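PDB 5FID: elicitor protein Hrip2 from Magnaporthe oryzae, which probably acts as a secreted fungal elicitor, a protein of the rice blast pathogen that triggers defence responses in plants. Local coordinates for residues 14-22 / 31-42. The protein carries 1 engineered substitution. Numbering follows the deposited sequence.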
ATOM      1  N   ASP A  14      -2.483 -24.452  17.781  1.00 17.78           N
ATOM      2  CA  ASP A  14      -2.445 -25.461  16.740  1.00 17.35           C
ATOM      3  C   ASP A  14      -1.107 -25.481  16.025  1.00 16.18           C
ATOM      4  O   ASP A  14      -0.419 -24.466  15.946  1.00 15.30           O
ATOM      5  CB  ASP A  14      -3.558 -25.210  15.716  1.00 18.75           C
ATOM      6  CG  ASP A  14      -4.941 -25.372  16.310  1.00 23.26           C
ATOM      7  OD1 ASP A  14      -5.106 -26.223  17.210  1.00 29.34           O
ATOM      8  OD2 ASP A  14      -5.858 -24.649  15.888  1.00 31.18           O
ATOM      9  N   THR A  15      -0.744 -26.652  15.517  1.00 10.36           N
ATOM     10  CA  THR A  15       0.352 -26.763  14.567  1.00 10.41           C
ATOM     11  C   THR A  15      -0.114 -26.058  13.291  1.00 10.66           C
ATOM     12  O   THR A  15      -1.257 -26.233  12.854  1.00 11.59           O
ATOM     13  CB  THR A  15       0.671 -28.242  14.278  1.00 12.25           C
ATOM     14  OG1 THR A  15       1.095 -28.889  15.489  1.00 10.66           O
ATOM     15  CG2 THR A  15       1.773 -28.381  13.240  1.00 12.00           C
ATOM     16  N   VAL A  16       0.751 -25.245  12.693  1.00 15.58           N
ATOM     17  CA  VAL A  16       0.422 -24.619  11.412  1.00 13.60           C
ATOM     18  C   VAL A  16       1.489 -24.925  10.370  1.00 14.53           C
ATOM     19  O   VAL A  16       2.597 -25.339  10.713  1.00 15.60           O
ATOM     20  CB  VAL A  16       0.249 -23.092  11.542  1.00 15.47           C
ATOM     21  CG1 VAL A  16      -0.720 -22.759  12.655  1.00 15.30           C
ATOM     22  CG2 VAL A  16       1.582 -22.431  11.797  1.00 16.66           C
ATOM     23  N   TYR A  17       1.146 -24.740   9.098  1.00 11.28           N
ATOM     24  CA  TYR A  17       2.063 -25.034   8.004  1.00 11.89           C
ATOM     25  C   TYR A  17       2.245 -23.786   7.164  1.00 10.60           C
ATOM     26  O   TYR A  17       1.275 -23.090   6.862  1.00 10.69           O
ATOM     27  CB  TYR A  17       1.532 -26.200   7.163  1.00 11.53           C
ATOM     28  CG  TYR A  17       1.353 -27.439   8.000  1.00 12.35           C
ATOM     29  CD1 TYR A  17       2.357 -28.386   8.099  1.00 14.44           C
ATOM     30  CD2 TYR A  17       0.196 -27.635   8.737  1.00 14.07           C
ATOM     31  CE1 TYR A  17       2.197 -29.524   8.901  1.00 15.30           C
ATOM     32  CE2 TYR A  17       0.030 -28.763   9.528  1.00 16.15           C
ATOM     33  CZ  TYR A  17       1.028 -29.697   9.607  1.00 15.58           C
ATOM     34  OH  TYR A  17       0.846 -30.812  10.410  1.00 19.05           O
ATOM     35  N   VAL A  18       3.494 -23.490   6.818  1.00  9.59           N
ATOM     36  CA  VAL A  18       3.819 -22.264   6.105  1.00  9.94           C
ATOM     37  C   VAL A  18       4.700 -22.602   4.913  1.00 10.04           C
ATOM     38  O   VAL A  18       5.591 -23.441   5.023  1.00 11.31           O
ATOM     39  CB  VAL A  18       4.578 -21.286   7.036  1.00 10.09           C
ATOM     40  CG1 VAL A  18       4.936 -19.998   6.295  1.00 10.30           C
ATOM     41  CG2 VAL A  18       3.738 -20.956   8.258  1.00  9.67           C
ATOM     42  N   GLN A  19       4.438 -21.977   3.765  1.00 10.03           N
ATOM     43  CA  GLN A  19       5.302 -22.156   2.599  1.00 11.12           C
ATOM     44  C   GLN A  19       5.259 -20.934   1.679  1.00 11.00           C
ATOM     45  O   GLN A  19       4.194 -20.325   1.469  1.00 10.81           O
ATOM     46  CB  GLN A  19       4.943 -23.430   1.820  1.00 10.44           C
ATOM     47  CG  GLN A  19       5.984 -23.841   0.788  1.00 11.21           C
ATOM     48  CD  GLN A  19       5.667 -25.170   0.127  1.00 13.26           C
ATOM     49  OE1 GLN A  19       4.527 -25.638   0.165  1.00 14.30           O
ATOM     50  NE2 GLN A  19       6.686 -25.798  -0.477  1.00 13.46           N
ATOM     51  N   SER A  20       6.422 -20.577   1.138  1.00 11.21           N
ATOM     52  CA  SER A  20       6.558 -19.385   0.301  1.00 12.04           C
ATOM     53  C   SER A  20       6.615 -19.738  -1.178  1.00 12.64           C
ATOM     54  O   SER A  20       7.309 -20.678  -1.585  1.00 11.83           O
ATOM     55  CB  SER A  20       7.814 -18.597   0.691  1.00 13.16           C
ATOM     56  OG  SER A  20       7.847 -17.335   0.031  1.00 13.60           O
ATOM     57  N   PHE A  21       5.876 -18.970  -1.975  1.00 10.44           N
ATOM     58  CA  PHE A  21       5.736 -19.219  -3.401  1.00 12.43           C
ATOM     59  C   PHE A  21       6.164 -17.980  -4.167  1.00 10.90           C
ATOM     60  O   PHE A  21       5.352 -17.073  -4.381  1.00 11.44           O
ATOM     61  CB  PHE A  21       4.272 -19.543  -3.713  1.00 10.77           C
ATOM     62  CG  PHE A  21       3.793 -20.800  -3.062  1.00 12.73           C
ATOM     63  CD1 PHE A  21       3.462 -20.818  -1.716  1.00 11.14           C
ATOM     64  CD2 PHE A  21       3.702 -21.974  -3.785  1.00 13.13           C
ATOM     65  CE1 PHE A  21       3.053 -21.981  -1.102  1.00 12.35           C
ATOM     66  CE2 PHE A  21       3.278 -23.138  -3.178  1.00 13.65           C
ATOM     67  CZ  PHE A  21       2.951 -23.143  -1.837  1.00 14.18           C
ATOM     68  N   PRO A  22       7.445 -17.937  -4.581  1.00 12.89           N
ATOM     69  CA  PRO A  22       8.049 -16.768  -5.227  1.00 12.91           C
ATOM     70  C   PRO A  22       7.264 -16.293  -6.448  1.00 12.76           C
ATOM     71  O   PRO A  22       6.818 -17.123  -7.250  1.00 12.10           O
ATOM     72  CB  PRO A  22       9.423 -17.281  -5.657  1.00 11.97           C
ATOM     73  CG  PRO A  22       9.738 -18.374  -4.683  1.00 11.89           C
ATOM     74  CD  PRO A  22       8.412 -19.037  -4.406  1.00 12.32           C
ATOM     75  N   LEU A  31       8.399 -26.560   2.732  1.00 12.89           N
ATOM     76  CA  LEU A  31       7.118 -26.728   3.405  1.00 14.99           C
ATOM     77  C   LEU A  31       7.438 -26.786   4.891  1.00 13.98           C
ATOM     78  O   LEU A  31       8.067 -27.736   5.359  1.00 15.58           O
ATOM     79  CB  LEU A  31       6.435 -28.020   2.949  1.00 15.56           C
ATOM     80  CG  LEU A  31       5.062 -28.348   3.544  1.00 16.40           C
ATOM     81  CD1 LEU A  31       4.154 -27.116   3.556  1.00 16.60           C
ATOM     82  CD2 LEU A  31       4.398 -29.477   2.765  1.00 19.49           C
ATOM     83  N   THR A  32       7.023 -25.764   5.629  1.00 12.13           N
ATOM     84  CA  THR A  32       7.489 -25.584   7.004  1.00 12.41           C
ATOM     85  C   THR A  32       6.417 -25.911   8.034  1.00 11.65           C
ATOM     86  O   THR A  32       5.330 -25.338   8.027  1.00 11.84           O
ATOM     87  CB  THR A  32       8.015 -24.151   7.239  1.00 12.35           C
ATOM     88  OG1 THR A  32       9.037 -23.860   6.272  1.00 11.06           O
ATOM     89  CG2 THR A  32       8.606 -24.024   8.643  1.00 12.36           C
ATOM     90  N   THR A  33       6.731 -26.831   8.932  1.00 10.95           N
ATOM     91  CA  THR A  33       5.808 -27.159  10.005  1.00 11.17           C
ATOM     92  C   THR A  33       6.159 -26.338  11.235  1.00 11.72           C
ATOM     93  O   THR A  33       7.289 -26.409  11.739  1.00 11.92           O
ATOM     94  CB  THR A  33       5.888 -28.638  10.399  1.00 12.68           C
ATOM     95  OG1 THR A  33       5.657 -29.468   9.249  1.00 13.44           O
ATOM     96  CG2 THR A  33       4.838 -28.932  11.459  1.00 11.16           C
ATOM     97  N   LEU A  34       5.192 -25.566  11.729  1.00 10.77           N
ATOM     98  CA  LEU A  34       5.395 -24.777  12.935  1.00 10.02           C
ATOM     99  C   LEU A  34       4.549 -25.340  14.068  1.00 11.59           C
ATOM    100  O   LEU A  34       3.314 -25.213  14.055  1.00 11.22           O
ATOM    101  CB  LEU A  34       5.000 -23.308  12.710  1.00 10.33           C
ATOM    102  CG  LEU A  34       5.736 -22.466  11.671  1.00  8.93           C
ATOM    103  CD1 LEU A  34       5.198 -21.029  11.694  1.00  8.25           C
ATOM    104  CD2 LEU A  34       7.222 -22.483  11.972  1.00  8.94           C
ATOM    105  N   GLN A  35       5.200 -25.950  15.054  1.00 13.95           N
ATOM    106  CA  GLN A  35       4.497 -26.321  16.272  1.00 14.16           C
ATOM    107  C   GLN A  35       3.988 -25.042  16.895  1.00 13.86           C
ATOM    108  O   GLN A  35       4.514 -23.959  16.617  1.00 13.13           O
ATOM    109  CB  GLN A  35       5.432 -27.021  17.267  1.00 15.33           C
ATOM    110  CG  GLN A  35       6.205 -28.183  16.682  1.00 17.63           C
ATOM    111  CD  GLN A  35       5.302 -29.300  16.210  1.00 19.78           C
ATOM    112  OE1 GLN A  35       4.488 -29.824  16.979  1.00 20.95           O
ATOM    113  NE2 GLN A  35       5.436 -29.678  14.935  1.00 19.41           N
ATOM    114  N   ALA A  36       2.957 -25.161  17.722  1.00 13.04           N
ATOM    115  CA  ALA A  36       2.519 -24.047  18.549  1.00 12.39           C
ATOM    116  C   ALA A  36       3.752 -23.365  19.143  1.00 12.61           C
ATOM    117  O   ALA A  36       4.552 -24.010  19.805  1.00 12.52           O
ATOM    118  CB  ALA A  36       1.614 -24.560  19.663  1.00 13.99           C
ATOM    119  N   GLY A  37       3.936 -22.081  18.849  1.00 11.96           N
ATOM    120  CA  GLY A  37       5.021 -21.313  19.442  1.00 12.21           C
ATOM    121  C   GLY A  37       6.202 -21.069  18.516  1.00 12.43           C
ATOM    122  O   GLY A  37       7.015 -20.180  18.770  1.00 13.16           O
ATOM    123  N   GLN A  38       6.311 -21.855  17.447  1.00 12.76           N
ATOM    124  CA  GLN A  38       7.449 -21.725  16.537  1.00 12.33           C
ATOM    125  C   GLN A  38       7.291 -20.588  15.536  1.00 12.54           C
ATOM    126  O   GLN A  38       6.189 -20.070  15.321  1.00 12.43           O
ATOM    127  CB  GLN A  38       7.717 -23.034  15.791  1.00 13.36           C
ATOM    128  CG  GLN A  38       8.348 -24.136  16.637  1.00 14.89           C
ATOM    129  CD  GLN A  38       8.808 -25.303  15.785  1.00 15.08           C
ATOM    130  OE1 GLN A  38       8.030 -25.860  15.006  1.00 15.35           O
ATOM    131  NE2 GLN A  38      10.081 -25.670  15.912  1.00 16.78           N
ATOM    132  N   THR A  39       8.409 -20.208  14.923  1.00  9.78           N
ATOM    133  CA  THR A  39       8.435 -19.104  13.968  1.00 11.60           C
ATOM    134  C   THR A  39       9.029 -19.550  12.625  1.00 12.33           C
ATOM    135  O   THR A  39      10.038 -20.270  12.570  1.00 12.32           O
ATOM    136  CB  THR A  39       9.235 -17.904  14.536  1.00 12.09           C
ATOM    137  OG1 THR A  39       8.551 -17.372  15.679  1.00 12.97           O
ATOM    138  CG2 THR A  39       9.385 -16.798  13.496  1.00 12.48           C
ATOM    139  N   PHE A  40       8.374 -19.140  11.542  1.00 10.75           N
ATOM    140  CA  PHE A  40       8.913 -19.293  10.200  1.00 10.85           C
ATOM    141  C   PHE A  40       9.626 -18.004   9.807  1.00 11.08           C
ATOM    142  O   PHE A  40       9.174 -16.910  10.139  1.00 10.83           O
ATOM    143  CB  PHE A  40       7.766 -19.552   9.217  1.00  9.68           C
ATOM    144  CG  PHE A  40       8.127 -19.308   7.768  1.00 11.77           C
ATOM    145  CD1 PHE A  40       8.640 -20.332   6.986  1.00 11.17           C
ATOM    146  CD2 PHE A  40       7.930 -18.064   7.187  1.00  9.88           C
ATOM    147  CE1 PHE A  40       8.963 -20.111   5.644  1.00 10.28           C
ATOM    148  CE2 PHE A  40       8.252 -17.840   5.855  1.00  9.46           C
ATOM    149  CZ  PHE A  40       8.767 -18.868   5.088  1.00  9.72           C
ATOM    150  N   SER A  41      10.729 -18.110   9.077  1.00 10.68           N
ATOM    151  CA  SER A  41      11.300 -16.913   8.470  1.00 12.66           C
ATOM    152  C   SER A  41      12.026 -17.231   7.179  1.00 12.79           C
ATOM    153  O   SER A  41      12.543 -18.332   7.005  1.00 12.93           O
ATOM    154  CB  SER A  41      12.236 -16.196   9.443  1.00 15.24           C
ATOM    155  OG  SER A  41      13.352 -17.003   9.746  1.00 20.04           O
ATOM    156  N   GLU A  42      12.059 -16.262   6.271  1.00 13.88           N
ATOM    157  CA  GLU A  42      12.870 -16.390   5.062  1.00 15.22           C
ATOM    158  C   GLU A  42      13.443 -15.032   4.704  1.00 15.29           C
ATOM    159  O   GLU A  42      12.862 -14.005   5.037  1.00 14.84           O
ATOM    160  CB  GLU A  42      12.032 -16.923   3.892  1.00 12.44           C
ATOM    161  CG  GLU A  42      10.976 -15.946   3.366  1.00 13.21           C
ATOM    162  CD  GLU A  42      10.308 -16.470   2.100  1.00 13.51           C
ATOM    163  OE1 GLU A  42      10.517 -17.668   1.777  1.00 10.82           O
ATOM    164  OE2 GLU A  42       9.587 -15.702   1.416  1.00 13.36           O
TER
HETATM  165  O   HOH W   1       1.607 -27.754  17.869  1.00 14.84           O
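Glu42 OE2 takes two hydrogen bonds: Ser20 OG donates one at 2.8 Å, reaching the syn side of the carboxylate 24° out of its plane, and Tyr67 OH makes the other. Ser49 OG also bonds the serine hydroxyl, while Arg45 forms a salt bridge with the remaining oxygen, OE1. This shared acid would probably be stabilised as a carboxylate, and it links two sheets. Strands 16-22 and 32-34 form a hairpin at one border of the antiparallel sheet; past the type II turn Gln35-Gln38, strand 39-43 edges the mixed sheet, the two layers being consistent with a beta sandwich. Between them, Val18 CG1 sits over the centre of one face of the Phe40 ring, a CH-pi contact 3.6 Å from the centroid and 13° off the normal. A chi1 of 180° sets CG2 anti to the carbonyl carbon, where it meets Leu34 CD1 at 3.7 Å. Leu34 CB packs in turn on Val16 CG2. Val16 with Leu34 and Val18 with Thr32 are hydrogen-bonded pairs, each joined by two backbone bonds; Leu34 N reaches Val16 O at 2.8 Å. On the hairpin face opposite Val16, Val18 and Leu34, Tyr17 lies alongside Thr33, its CE1 3.5 Å from Thr33 OG1.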